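PDB 4QKU: hydrolase from Burkholderia cenocepacia, which probably hydrolyses fumarylacetoacetate to fumarate and acetoacetate, the last step of phenylalanine and tyrosine breakdown, as a metal-dependent member of the FAH family. Local coordinates for residues P294-Q299 against G314-D319. Numbering follows the deposited sequence.
Sequences PFRVAQ and GKHAFD
Val297 and Ala317 form the hydrogen-bonded pair of a short antiparallel beta ladder. The ladder adds strand 296-297 to the start of strand 317-327, in the C-terminal FAH-family region and away from the annotated metal and substrate sites. Three backbone bonds hold the strands together. Val297 N donates to Ala317 O at 2.9 Å, and Ala317 N returns a bond to Val297 O. Past the non-hydrogen-bonded pair Arg296 and Phe318, Asp319 N reaches Phe295 O at 3.0 Å.

One apolar side-chain pair lies on the Val297 and Ala317 face: Val297 CG2 is 4.0 Å from Ala317 CB. The other face carries Arg296 beside the Phe318 ring. The two side chains point the same way, with guanidinium and ring planes 68° apart. Phe318 CZ sits over one guanidinium face, offset toward its rim.

Side-chain polar bonds extend the pairing beyond the strands. Arg296 starts with CG anti to the backbone N (chi1 178°) and bends at chi3. Its NH1 then bonds Lys315 O at 2.7 Å, within both the guanidinium and carbonyl planes. Glu245 and Glu293 form salt bridges with the same guanidinium, and Glu245 also bonds His316 ND1. Asp319 OD1 is hydrogen-bonded to Asn341 ND2. The Gln299 chain bends at chi2 (-88°) and uses both ends of its amide: OE1 accepts His316 N at 2.8 Å, while NE2 donates to Gly314 O at 3.2 Å.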
ATOM      1  N   PRO B 294     -17.649  24.045 -10.353  1.00 16.46           N
ATOM      2  CA  PRO B 294     -18.211  24.651 -11.560  1.00 16.68           C
ATOM      3  C   PRO B 294     -17.941  23.837 -12.817  1.00 16.35           C
ATOM      4  O   PRO B 294     -18.519  24.116 -13.845  1.00 16.25           O
ATOM      5  CB  PRO B 294     -17.509  26.024 -11.647  1.00 16.57           C
ATOM      6  CG  PRO B 294     -17.092  26.319 -10.270  1.00 16.56           C
ATOM      7  CD  PRO B 294     -16.714  24.968  -9.698  1.00 16.39           C
ATOM      8  N   PHE B 295     -17.099  22.820 -12.724  1.00 15.91           N
ATOM      9  CA  PHE B 295     -16.762  22.012 -13.892  1.00 16.02           C
ATOM     10  C   PHE B 295     -17.345  20.604 -13.825  1.00 16.10           C
ATOM     11  O   PHE B 295     -16.961  19.722 -14.576  1.00 16.35           O
ATOM     12  CB  PHE B 295     -15.237  22.018 -14.035  1.00 15.56           C
ATOM     13  CG  PHE B 295     -14.668  23.393 -13.951  1.00 15.38           C
ATOM     14  CD1 PHE B 295     -14.749  24.241 -15.041  1.00 15.75           C
ATOM     15  CD2 PHE B 295     -14.159  23.873 -12.756  1.00 15.04           C
ATOM     16  CE1 PHE B 295     -14.278  25.537 -14.953  1.00 16.08           C
ATOM     17  CE2 PHE B 295     -13.675  25.159 -12.651  1.00 15.31           C
ATOM     18  CZ  PHE B 295     -13.739  26.001 -13.750  1.00 15.85           C
ATOM     19  N   ARG B 296     -18.300  20.411 -12.924  1.00 16.52           N
ATOM     20  CA  ARG B 296     -19.014  19.151 -12.783  1.00 16.55           C
ATOM     21  C   ARG B 296     -19.860  18.945 -14.014  1.00 16.95           C
ATOM     22  O   ARG B 296     -20.567  19.858 -14.412  1.00 17.72           O
ATOM     23  CB  ARG B 296     -19.878  19.246 -11.533  1.00 16.86           C
ATOM     24  CG  ARG B 296     -20.745  18.043 -11.228  1.00 17.22           C
ATOM     25  CD  ARG B 296     -21.531  18.315  -9.958  1.00 17.73           C
ATOM     26  NE  ARG B 296     -20.663  18.375  -8.789  1.00 17.75           N
ATOM     27  CZ  ARG B 296     -20.176  17.309  -8.155  1.00 17.57           C
ATOM     28  NH1 ARG B 296     -20.443  16.071  -8.570  1.00 17.52           N
ATOM     29  NH2 ARG B 296     -19.378  17.491  -7.111  1.00 17.55           N
ATOM     30  N   VAL B 297     -19.752  17.790 -14.666  1.00 16.91           N
ATOM     31  CA  VAL B 297     -20.559  17.511 -15.866  1.00 17.37           C
ATOM     32  C   VAL B 297     -21.107  16.099 -15.853  1.00 17.33           C
ATOM     33  O   VAL B 297     -20.735  15.292 -15.025  1.00 16.36           O
ATOM     34  CB  VAL B 297     -19.781  17.738 -17.191  1.00 17.60           C
ATOM     35  CG1 VAL B 297     -19.433  19.218 -17.388  1.00 17.81           C
ATOM     36  CG2 VAL B 297     -18.521  16.874 -17.241  1.00 17.26           C
ATOM     37  N   ALA B 298     -22.003  15.823 -16.799  1.00 18.06           N
ATOM     38  CA  ALA B 298     -22.627  14.508 -16.921  1.00 18.04           C
ATOM     39  C   ALA B 298     -21.594  13.470 -17.350  1.00 17.82           C
ATOM     40  O   ALA B 298     -20.935  13.621 -18.364  1.00 16.99           O
ATOM     41  CB  ALA B 298     -23.774  14.546 -17.921  1.00 18.37           C
ATOM     42  N   GLN B 299     -21.475  12.403 -16.561  1.00 18.19           N
ATOM     43  CA  GLN B 299     -20.606  11.271 -16.913  1.00 17.82           C
ATOM     44  C   GLN B 299     -21.182  10.529 -18.111  1.00 17.73           C
ATOM     45  O   GLN B 299     -22.337  10.740 -18.465  1.00 18.29           O
ATOM     46  CB  GLN B 299     -20.460  10.310 -15.746  1.00 18.02           C
ATOM     47  CG  GLN B 299     -21.763   9.723 -15.236  1.00 18.50           C
ATOM     48  CD  GLN B 299     -22.411  10.586 -14.174  1.00 18.96           C
ATOM     49  OE1 GLN B 299     -22.146  11.783 -14.074  1.00 18.50           O
ATOM     50  NE2 GLN B 299     -23.280   9.971 -13.365  1.00 19.57           N
ATOM     51  N   GLY B 314     -27.311  12.179 -10.821  1.00 22.36           N
ATOM     52  CA  GLY B 314     -26.657  13.458 -10.982  1.00 22.23           C
ATOM     53  C   GLY B 314     -25.364  13.386 -11.760  1.00 21.85           C
ATOM     54  O   GLY B 314     -25.076  12.401 -12.433  1.00 22.06           O
ATOM     55  N   LYS B 315     -24.590  14.449 -11.656  1.00 21.96           N
ATOM     56  CA  LYS B 315     -23.414  14.649 -12.457  1.00 22.19           C
ATOM     57  C   LYS B 315     -22.217  14.388 -11.579  1.00 20.89           C
ATOM     58  O   LYS B 315     -22.053  15.031 -10.527  1.00 21.52           O
ATOM     59  CB  LYS B 315     -23.420  16.079 -12.985  1.00 23.78           C
ATOM     60  CG  LYS B 315     -24.677  16.385 -13.779  1.00 25.48           C
ATOM     61  CD  LYS B 315     -24.740  17.834 -14.237  1.00 27.28           C
ATOM     62  CE  LYS B 315     -25.918  18.039 -15.168  1.00 28.80           C
ATOM     63  NZ  LYS B 315     -25.825  19.354 -15.876  1.00 30.60           N
ATOM     64  N   HIS B 316     -21.380  13.449 -11.990  1.00 19.59           N
ATOM     65  CA  HIS B 316     -20.240  13.094 -11.188  1.00 19.12           C
ATOM     66  C   HIS B 316     -18.939  13.024 -11.972  1.00 18.50           C
ATOM     67  O   HIS B 316     -17.942  12.538 -11.434  1.00 17.66           O
ATOM     68  CB  HIS B 316     -20.516  11.770 -10.474  1.00 19.44           C
ATOM     69  CG  HIS B 316     -21.682  11.832  -9.536  1.00 19.95           C
ATOM     70  ND1 HIS B 316     -21.572  12.320  -8.250  1.00 20.42           N
ATOM     71  CD2 HIS B 316     -22.986  11.524  -9.710  1.00 20.00           C
ATOM     72  CE1 HIS B 316     -22.760  12.315  -7.674  1.00 20.34           C
ATOM     73  NE2 HIS B 316     -23.631  11.814  -8.533  1.00 20.54           N
ATOM     74  N   ALA B 317     -18.929  13.538 -13.205  1.00 18.13           N
ATOM     75  CA  ALA B 317     -17.710  13.659 -14.003  1.00 18.26           C
ATOM     76  C   ALA B 317     -17.178  15.078 -13.880  1.00 18.56           C
ATOM     77  O   ALA B 317     -17.897  15.938 -13.422  1.00 19.10           O
ATOM     78  CB  ALA B 317     -17.999  13.344 -15.456  1.00 18.50           C
ATOM     79  N   PHE B 318     -15.921  15.323 -14.264  1.00 18.73           N
ATOM     80  CA  PHE B 318     -15.361  16.672 -14.249  1.00 18.68           C
ATOM     81  C   PHE B 318     -14.663  16.965 -15.543  1.00 18.88           C
ATOM     82  O   PHE B 318     -14.024  16.100 -16.130  1.00 18.54           O
ATOM     83  CB  PHE B 318     -14.428  16.875 -13.065  1.00 19.08           C
ATOM     84  CG  PHE B 318     -15.138  16.818 -11.757  1.00 19.50           C
ATOM     85  CD1 PHE B 318     -15.380  15.603 -11.143  1.00 19.73           C
ATOM     86  CD2 PHE B 318     -15.631  17.961 -11.176  1.00 20.02           C
ATOM     87  CE1 PHE B 318     -16.095  15.531  -9.959  1.00 20.03           C
ATOM     88  CE2 PHE B 318     -16.329  17.903  -9.980  1.00 20.71           C
ATOM     89  CZ  PHE B 318     -16.559  16.689  -9.370  1.00 20.64           C
ATOM     90  N   ASP B 319     -14.806  18.215 -15.976  1.00 19.62           N
ATOM     91  CA  ASP B 319     -14.329  18.705 -17.266  1.00 19.75           C
ATOM     92  C   ASP B 319     -12.909  19.238 -17.080  1.00 19.23           C
ATOM     93  O   ASP B 319     -12.695  20.414 -16.796  1.00 20.88           O
ATOM     94  CB  ASP B 319     -15.283  19.793 -17.733  1.00 20.60           C
ATOM     95  CG  ASP B 319     -14.976  20.325 -19.116  1.00 21.10           C
ATOM     96  OD1 ASP B 319     -14.011  19.921 -19.767  1.00 21.50           O
ATOM     97  OD2 ASP B 319     -15.740  21.214 -19.549  1.00 23.23           O
TER